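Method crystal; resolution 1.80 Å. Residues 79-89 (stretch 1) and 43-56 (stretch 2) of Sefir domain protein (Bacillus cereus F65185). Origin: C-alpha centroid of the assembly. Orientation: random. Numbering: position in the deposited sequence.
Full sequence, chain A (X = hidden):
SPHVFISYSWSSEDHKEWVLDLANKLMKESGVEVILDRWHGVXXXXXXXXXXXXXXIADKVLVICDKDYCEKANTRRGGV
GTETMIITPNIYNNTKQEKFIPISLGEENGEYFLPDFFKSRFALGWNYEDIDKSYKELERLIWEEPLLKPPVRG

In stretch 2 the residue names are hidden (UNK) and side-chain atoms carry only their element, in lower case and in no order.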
ATOM      1  N   GLY A  79      -5.350  20.276   0.685  1.00 77.69           N
ATOM      2  CA  GLY A  79      -4.966  20.657  -0.662  1.00 75.91           C
ATOM      3  C   GLY A  79      -3.592  20.116  -0.990  1.00 72.07           C
ATOM      4  O   GLY A  79      -2.873  20.667  -1.825  1.00 76.61           O
ATOM      5  N   VAL A  80      -3.249  19.023  -0.313  1.00 49.25           N
ATOM      6  CA  VAL A  80      -1.940  18.376  -0.402  1.00 40.01           C
ATOM      7  C   VAL A  80      -0.793  19.267   0.082  1.00 38.74           C
ATOM      8  O   VAL A  80      -0.596  20.383  -0.401  1.00 35.40           O
ATOM      9  CB  VAL A  80      -1.659  17.792  -1.807  1.00 36.25           C
ATOM     10  CG1 VAL A  80      -0.290  17.142  -1.844  1.00 30.85           C
ATOM     11  CG2 VAL A  80      -2.727  16.767  -2.169  1.00 32.10           C
ATOM     12  N   GLY A  81      -0.045  18.763   1.058  1.00 32.87           N
ATOM     13  CA  GLY A  81       1.053  19.509   1.641  1.00 34.85           C
ATOM     14  C   GLY A  81       2.229  18.623   2.002  1.00 34.17           C
ATOM     15  O   GLY A  81       2.250  17.432   1.681  1.00 30.14           O
ATOM     16  N   THR A  82       3.212  19.204   2.682  1.00 34.33           N
ATOM     17  CA  THR A  82       4.432  18.473   3.006  1.00 33.02           C
ATOM     18  C   THR A  82       4.181  17.352   4.013  1.00 33.08           C
ATOM     19  O   THR A  82       4.990  16.430   4.139  1.00 31.49           O
ATOM     20  CB  THR A  82       5.516  19.413   3.551  1.00 35.18           C
ATOM     21  OG1 THR A  82       5.067  20.005   4.777  1.00 38.71           O
ATOM     22  CG2 THR A  82       5.822  20.508   2.539  1.00 36.98           C
ATOM     23  N   GLU A  83       3.073  17.434   4.731  1.00 35.12           N
ATOM     24  CA  GLU A  83       2.730  16.465   5.772  1.00 35.86           C
ATOM     25  C   GLU A  83       1.865  15.310   5.276  1.00 33.72           C
ATOM     26  O   GLU A  83       1.625  14.367   5.972  1.00 34.03           O
ATOM     27  CB  GLU A  83       2.049  17.157   6.977  1.00 39.90           C
ATOM     28  CG  GLU A  83       2.982  18.109   7.685  1.00 42.51           C
ATOM     29  CD  GLU A  83       2.269  19.021   8.696  1.00 51.41           C
ATOM     30  OE1 GLU A  83       1.377  19.764   8.277  1.00 51.89           O
ATOM     31  OE2 GLU A  83       2.571  18.933   9.877  1.00 49.19           O
ATOM     32  N   THR A  84       1.400  15.438   4.047  1.00 31.77           N
ATOM     33  CA  THR A  84       0.498  14.488   3.441  1.00 34.51           C
ATOM     34  C   THR A  84       1.172  13.069   3.326  1.00 27.27           C
ATOM     35  O   THR A  84       2.261  12.955   2.842  1.00 25.52           O
ATOM     36  CB  THR A  84       0.070  15.047   2.087  1.00 38.44           C
ATOM     37  OG1 THR A  84      -0.628  16.283   2.272  1.00 46.54           O
ATOM     38  CG2 THR A  84      -0.787  14.091   1.327  1.00 31.59           C
ATOM     39  N   MET A  85       0.496  12.023   3.784  1.00 27.17           N
ATOM     40  CA  MET A  85       1.052  10.687   3.725  1.00 25.02           C
ATOM     41  C   MET A  85       0.166   9.693   2.921  1.00 23.80           C
ATOM     42  O   MET A  85       0.417   8.531   2.910  1.00 23.86           O
ATOM     43  CB  MET A  85       1.351  10.138   5.121  1.00 20.00           C
ATOM     44  CG  MET A  85       0.160   9.686   5.886  1.00 20.00           C
ATOM     45  SD  MET A  85       0.509   9.563   7.743  1.00 20.00           S
ATOM     46  CE  MET A  85       1.862   8.517   7.713  1.00 20.00           C
ATOM     47  N   ILE A  86      -0.845  10.210   2.247  1.00 23.29           N
ATOM     48  CA  ILE A  86      -1.809   9.441   1.530  1.00 21.99           C
ATOM     49  C   ILE A  86      -1.605   9.669   0.002  1.00 19.69           C
ATOM     50  O   ILE A  86      -1.493  10.754  -0.430  1.00 20.13           O
ATOM     51  CB  ILE A  86      -3.248   9.867   1.990  1.00 24.40           C
ATOM     52  CG1 ILE A  86      -3.402   9.439   3.467  1.00 26.61           C
ATOM     53  CG2 ILE A  86      -4.263   9.308   1.168  1.00 23.25           C
ATOM     54  CD1 ILE A  86      -4.604   9.804   4.080  1.00 29.76           C
ATOM     55  N   ILE A  87      -1.563   8.593  -0.740  1.00 17.47           N
ATOM     56  CA  ILE A  87      -1.348   8.661  -2.154  1.00 15.40           C
ATOM     57  C   ILE A  87      -2.352   9.614  -2.826  1.00 16.23           C
ATOM     58  O   ILE A  87      -3.512   9.531  -2.615  1.00 17.52           O
ATOM     59  CB  ILE A  87      -1.394   7.269  -2.771  1.00 16.77           C
ATOM     60  CG1 ILE A  87      -0.172   6.474  -2.373  1.00 13.07           C
ATOM     61  CG2 ILE A  87      -1.427   7.312  -4.232  1.00 16.47           C
ATOM     62  CD1 ILE A  87      -0.271   5.058  -2.709  1.00 12.79           C
ATOM     63  N   THR A  88      -1.817  10.466  -3.694  1.00 15.72           N
ATOM     64  CA  THR A  88      -2.630  11.408  -4.473  1.00 16.62           C
ATOM     65  C   THR A  88      -2.869  10.956  -5.925  1.00 14.78           C
ATOM     66  O   THR A  88      -2.115  10.215  -6.438  1.00 12.79           O
ATOM     67  CB  THR A  88      -1.877  12.784  -4.599  1.00 18.92           C
ATOM     68  OG1 THR A  88      -0.663  12.554  -5.245  1.00 15.73           O
ATOM     69  CG2 THR A  88      -1.599  13.369  -3.250  1.00 19.73           C
ATOM     70  N   PRO A  89      -3.886  11.518  -6.592  1.00 19.54           N
ATOM     71  CA  PRO A  89      -4.100  11.165  -7.999  1.00 15.36           C
ATOM     72  C   PRO A  89      -2.839  11.390  -8.824  1.00 14.43           C
ATOM     73  O   PRO A  89      -2.504  10.555  -9.661  1.00 15.22           O
ATOM     74  CB  PRO A  89      -5.191  12.141  -8.438  1.00 16.98           C
ATOM     75  CG  PRO A  89      -5.986  12.371  -7.186  1.00 17.22           C
ATOM     76  CD  PRO A  89      -4.961  12.387  -6.077  1.00 20.20           C
ATOM     77  N   UNK A  43      10.052  12.469   9.895  1.00 11.91           N
ATOM     78  CA  UNK A  43       9.458  13.646  10.522  1.00 13.50           C
ATOM     79  C   UNK A  43       8.140  13.942   9.816  1.00 13.63           C
ATOM     80  O   UNK A  43       8.045  13.783   8.594  1.00 14.17           O
ATOM     81  c   UNK A  43      10.405  14.860  10.401  1.00 14.01           C
ATOM     82  c   UNK A  43      11.708  14.583  11.131  1.00 13.30           C
ATOM     83  c   UNK A  43       9.755  16.127  10.953  1.00 14.26           C
ATOM     84  N   UNK A  44       7.131  14.360  10.576  1.00 14.17           N
ATOM     85  CA  UNK A  44       5.807  14.637  10.035  1.00 17.12           C
ATOM     86  C   UNK A  44       5.797  15.413   8.729  1.00 17.51           C
ATOM     87  O   UNK A  44       5.183  14.975   7.751  1.00 15.91           O
ATOM     88  N   UNK A  45       6.498  16.544   8.691  1.00 14.14           N
ATOM     89  CA  UNK A  45       6.472  17.404   7.505  1.00 17.67           C
ATOM     90  C   UNK A  45       7.367  16.918   6.365  1.00 16.26           C
ATOM     91  O   UNK A  45       7.522  17.613   5.360  1.00 16.70           O
ATOM     92  c   UNK A  45       6.804  18.857   7.865  1.00 21.18           C
ATOM     93  c   UNK A  45       9.713  19.603   9.895  1.00 24.50           C
ATOM     94  n   UNK A  45       8.413  19.545   9.678  1.00 23.41           N
ATOM     95  c   UNK A  45       8.182  19.046   8.414  1.00 20.37           C
ATOM     96  c   UNK A  45       9.401  18.809   7.876  1.00 22.77           C
ATOM     97  n   UNK A  45      10.337  19.164   8.817  1.00 27.08           N
ATOM     98  N   UNK A  46       7.954  15.731   6.527  1.00 14.03           N
ATOM     99  CA  UNK A  46       8.701  15.080   5.450  1.00 15.53           C
ATOM    100  C   UNK A  46       7.948  13.874   4.901  1.00 17.58           C
ATOM    101  O   UNK A  46       8.480  13.123   4.084  1.00 16.77           O
ATOM    102  o   UNK A  46      10.938  16.790   5.582  1.00 17.02           O
ATOM    103  c   UNK A  46      11.017  15.743   6.257  1.00 18.28           C
ATOM    104  o   UNK A  46      11.849  15.591   7.177  1.00 17.35           O
ATOM    105  c   UNK A  46      10.076  14.603   5.946  1.00 16.11           C
ATOM    106  N   UNK A  47       6.712  13.688   5.349  1.00 13.08           N
ATOM    107  CA  UNK A  47       5.952  12.491   4.984  1.00 14.22           C
ATOM    108  C   UNK A  47       5.638  12.399   3.499  1.00 15.53           C
ATOM    109  O   UNK A  47       5.691  11.306   2.920  1.00 12.92           O
ATOM    110  n   UNK A  47       2.272  12.359  10.450  1.00 19.57           N
ATOM    111  c   UNK A  47       4.672  12.400   5.804  1.00 15.17           C
ATOM    112  n   UNK A  47       3.862  11.189   9.260  1.00 17.55           N
ATOM    113  c   UNK A  47       3.169  11.383  10.376  1.00 22.60           C
ATOM    114  c   UNK A  47       4.914  11.827   7.177  1.00 13.48           C
ATOM    115  n   UNK A  47       3.380  10.600  11.422  1.00 18.96           N
ATOM    116  c   UNK A  47       3.710  11.990   8.053  1.00 16.14           C
ATOM    117  N   UNK A  48       5.298  13.523   2.899  1.00 14.05           N
ATOM    118  CA  UNK A  48       5.004  13.526   1.462  1.00 14.90           C
ATOM    119  C   UNK A  48       6.253  13.164   0.682  1.00 15.06           C
ATOM    120  O   UNK A  48       6.231  12.319  -0.141  1.00 14.38           O
ATOM    121  c   UNK A  48       2.854  14.598  -0.858  1.00 18.79           C
ATOM    122  c   UNK A  48       4.094  14.932  -0.437  1.00 17.69           C
ATOM    123  c   UNK A  48       3.379  15.039  -3.061  1.00 27.94           C
ATOM    124  c   UNK A  48       2.508  14.628  -2.145  1.00 20.23           C
ATOM    125  c   UNK A  48       4.984  15.327  -1.356  1.00 26.78           C
ATOM    126  c   UNK A  48       4.462  14.879   1.011  1.00 16.40           C
ATOM    127  c   UNK A  48       4.621  15.407  -2.695  1.00 28.40           C
ATOM    128  N   UNK A  49       7.346  13.820   1.002  1.00 18.24           N
ATOM    129  CA  UNK A  49       8.596  13.549   0.317  1.00 18.43           C
ATOM    130  C   UNK A  49       8.994  12.072   0.505  1.00 13.46           C
ATOM    131  O   UNK A  49       9.437  11.447  -0.391  1.00 14.62           O
ATOM    132  o   UNK A  49      11.762  16.221   1.151  1.00 34.13           O
ATOM    133  o   UNK A  49      13.270  14.967   0.282  1.00 38.63           O
ATOM    134  c   UNK A  49      10.984  14.233   0.119  1.00 27.25           C
ATOM    135  c   UNK A  49       9.711  14.465   0.780  1.00 20.41           C
ATOM    136  c   UNK A  49      12.095  15.227   0.545  1.00 35.92           C
ATOM    137  N   UNK A  50       8.793  11.558   1.703  1.00 13.37           N
ATOM    138  CA  UNK A  50       9.144  10.145   1.951  1.00 12.21           C
ATOM    139  C   UNK A  50       8.271   9.216   1.108  1.00 13.19           C
ATOM    140  O   UNK A  50       8.724   8.285   0.523  1.00 12.43           O
ATOM    141  c   UNK A  50      10.708   8.049   3.785  1.00 17.06           C
ATOM    142  c   UNK A  50       9.404   8.434   3.747  1.00 14.00           C
ATOM    143  c   UNK A  50       8.767   6.231   4.410  1.00 13.52           C
ATOM    144  c   UNK A  50      10.019   5.841   4.411  1.00 12.97           C
ATOM    145  c   UNK A  50      11.024   6.747   4.117  1.00 15.87           C
ATOM    146  c   UNK A  50       8.434   7.504   4.070  1.00 15.21           C
ATOM    147  c   UNK A  50       9.025   9.822   3.410  1.00 16.03           C
ATOM    148  N   UNK A  51       6.999   9.561   1.040  1.00 12.11           N
ATOM    149  CA  UNK A  51       6.063   8.803   0.248  1.00 12.66           C
ATOM    150  C   UNK A  51       6.468   8.798  -1.239  1.00 13.11           C
ATOM    151  O   UNK A  51       6.611   7.791  -1.848  1.00 13.04           O
ATOM    152  c   UNK A  51       2.203  11.214  -0.440  1.00 20.00           C
ATOM    153  c   UNK A  51       4.645   9.345   0.414  1.00 20.00           C
ATOM    154  s   UNK A  51       1.873   9.423  -0.378  1.00 20.00           S
ATOM    155  c   UNK A  51       3.560   8.702  -0.466  1.00 20.00           C
ATOM    156  N   UNK A  52       6.624   9.984  -1.790  1.00 13.77           N
ATOM    157  CA  UNK A  52       7.010  10.095  -3.196  1.00 14.59           C
ATOM    158  C   UNK A  52       8.296   9.320  -3.526  1.00 13.90           C
ATOM    159  O   UNK A  52       8.356   8.582  -4.455  1.00 14.23           O
ATOM    160  c   UNK A  52       6.898  11.764  -5.052  1.00 29.23           C
ATOM    161  o   UNK A  52       5.680  13.419  -6.298  1.00 42.57           O
ATOM    162  o   UNK A  52       6.989  14.104  -4.765  1.00 33.81           O
ATOM    163  c   UNK A  52       6.498  13.215  -5.404  1.00 35.97           C
ATOM    164  c   UNK A  52       7.115  11.563  -3.633  1.00 17.88           C
ATOM    165  N   UNK A  53       9.311   9.526  -2.728  1.00 13.81           N
ATOM    166  CA  UNK A  53      10.571   8.834  -2.939  1.00 16.94           C
ATOM    167  C   UNK A  53      10.462   7.305  -2.778  1.00 13.07           C
ATOM    168  O   UNK A  53      11.045   6.575  -3.496  1.00 13.24           O
ATOM    169  c   UNK A  53      11.643   9.296  -2.014  1.00 18.00           C
ATOM    170  c   UNK A  53      12.955   8.662  -2.337  1.00 32.56           C
ATOM    171  o   UNK A  53      13.549   9.018  -3.348  1.00 40.94           O
ATOM    172  n   UNK A  53      13.409   7.690  -1.558  1.00 29.61           N
ATOM    173  N   UNK A  54       9.758   6.878  -1.750  1.00 11.56           N
ATOM    174  CA  UNK A  54       9.665   5.449  -1.480  1.00 11.64           C
ATOM    175  C   UNK A  54       8.895   4.705  -2.569  1.00 13.29           C
ATOM    176  O   UNK A  54       9.218   3.566  -2.897  1.00 11.64           O
ATOM    177  c   UNK A  54       9.061   5.202  -0.101  1.00 11.03           C
ATOM    178  o   UNK A  54       9.896   5.770   0.891  1.00 13.58           O
ATOM    179  N   UNK A  55       7.885   5.353  -3.137  1.00 12.43           N
ATOM    180  CA  UNK A  55       7.135   4.735  -4.223  1.00 13.24           C
ATOM    181  C   UNK A  55       8.039   4.559  -5.437  1.00 13.52           C
ATOM    182  O   UNK A  55       8.003   3.522  -6.106  1.00 13.76           O
ATOM    183  c   UNK A  55       5.281   5.099  -5.909  1.00 15.59           C
ATOM    184  c   UNK A  55       5.874   5.556  -4.577  1.00 14.39           C
ATOM    185  c   UNK A  55       3.649   6.388  -3.578  1.00 15.78           C
ATOM    186  c   UNK A  55       4.840   5.432  -3.450  1.00 14.47           C
ATOM    187  N   UNK A  56       8.871   5.564  -5.702  1.00 13.69           N
ATOM    188  CA  UNK A  56       9.772   5.506  -6.846  1.00 14.31           C
ATOM    189  C   UNK A  56      10.764   4.348  -6.746  1.00 13.94           C
ATOM    190  O   UNK A  56      11.015   3.648  -7.738  1.00 14.55           O
ATOM    191  c   UNK A  56      10.528   6.827  -6.997  1.00 15.90           C
ATOM    192  n   UNK A  56      12.513   8.158 -10.684  1.00 52.20           N
ATOM    193  c   UNK A  56      11.491   6.824  -8.165  1.00 29.98           C
ATOM    194  c   UNK A  56      12.329   8.087  -8.211  1.00 42.24           C
ATOM    195  c   UNK A  56      13.268   8.063  -9.403  1.00 47.90           C
TER
HETATM  196  O   HOH W   1       0.727  13.879   8.380  1.00 35.66           O
HETATM  197  O   HOH W   2       7.382  16.443   2.485  1.00 16.31           O

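Position 43 has three side-chain carbons, the first carrying the other two, and lies out of reach of stretch 1: V43. Position 44 has no side-chain atom and is G44; its carbonyl O receives a CA-H...O contact from E83 CA at 3.5 Å, with 155° at the hydrogen. At position 45 one carbon leads to a five-membered ring of three carbons and two nitrogens, which identifies H45. Its CA lies 3.6 Å from E83 CG, and the ring leads away. Position 46 has two carbons, the second carrying two oxygens, and points away: D46, at the N-cap position but without a side-chain capping bond.

Position 47 runs through three carbons and a nitrogen to a carbon bearing two more nitrogens, a guanidinium, hence R47. M85 CE sits over one face of this group, 3.7 Å from R47 NE, while water 1 accepts from R47 NH1 (3.0 Å) and donates to E83 O (2.6 Å). Position 48 has one carbon and a six-carbon ring without a hydroxyl: F48. V80 CG1 approaches F48 CE1 to 3.8 Å, and T88 CG2 lies at the ring edge, 4.4 Å from the same atom.

Position 49 has three carbons, the third carrying two oxygens (E49); its side chain makes no contact with stretch 1. Position 50, again one carbon and a six-carbon ring, is F50 and makes no contact. Position 51 is an unbranched run of two carbons, sulfur and carbon, so M51. M51 SD lies 3.5 Å from I86 C and 4.1 Å from I87 CG1.

Position 52 repeats the three-carbon carboxylate pattern (E52), and position 53 has two carbons, the second with one oxygen and one nitrogen (N53); both are out of reach. Position 54, one carbon and one oxygen, is S54, whose OG donates to F50 O at 2.8 Å within the helix. Position 55 has four carbons forked at the first, one arm two carbons long: I55, with CD1 4.0 Å from I87 CG1. Position 56, four carbons in a row ending in nitrogen, is K56, far from the contact.

The contact buries 591 Å², both sides summed. One direct hydrogen bond crosses it, F48 N to T82 O (3.2 Å, 167°); F48 N to T84 O, though 3.1 Å, has a poor angle. Water 2 also links T82 O (2.9 Å) to E49 N (3.0 Å). From F48 through M51 to I55, side chains point toward stretch 1 at helical spacing, adding apolar packing to this polar anchor.

Stretch 2 43-56: VGHDRFEFMENSIK
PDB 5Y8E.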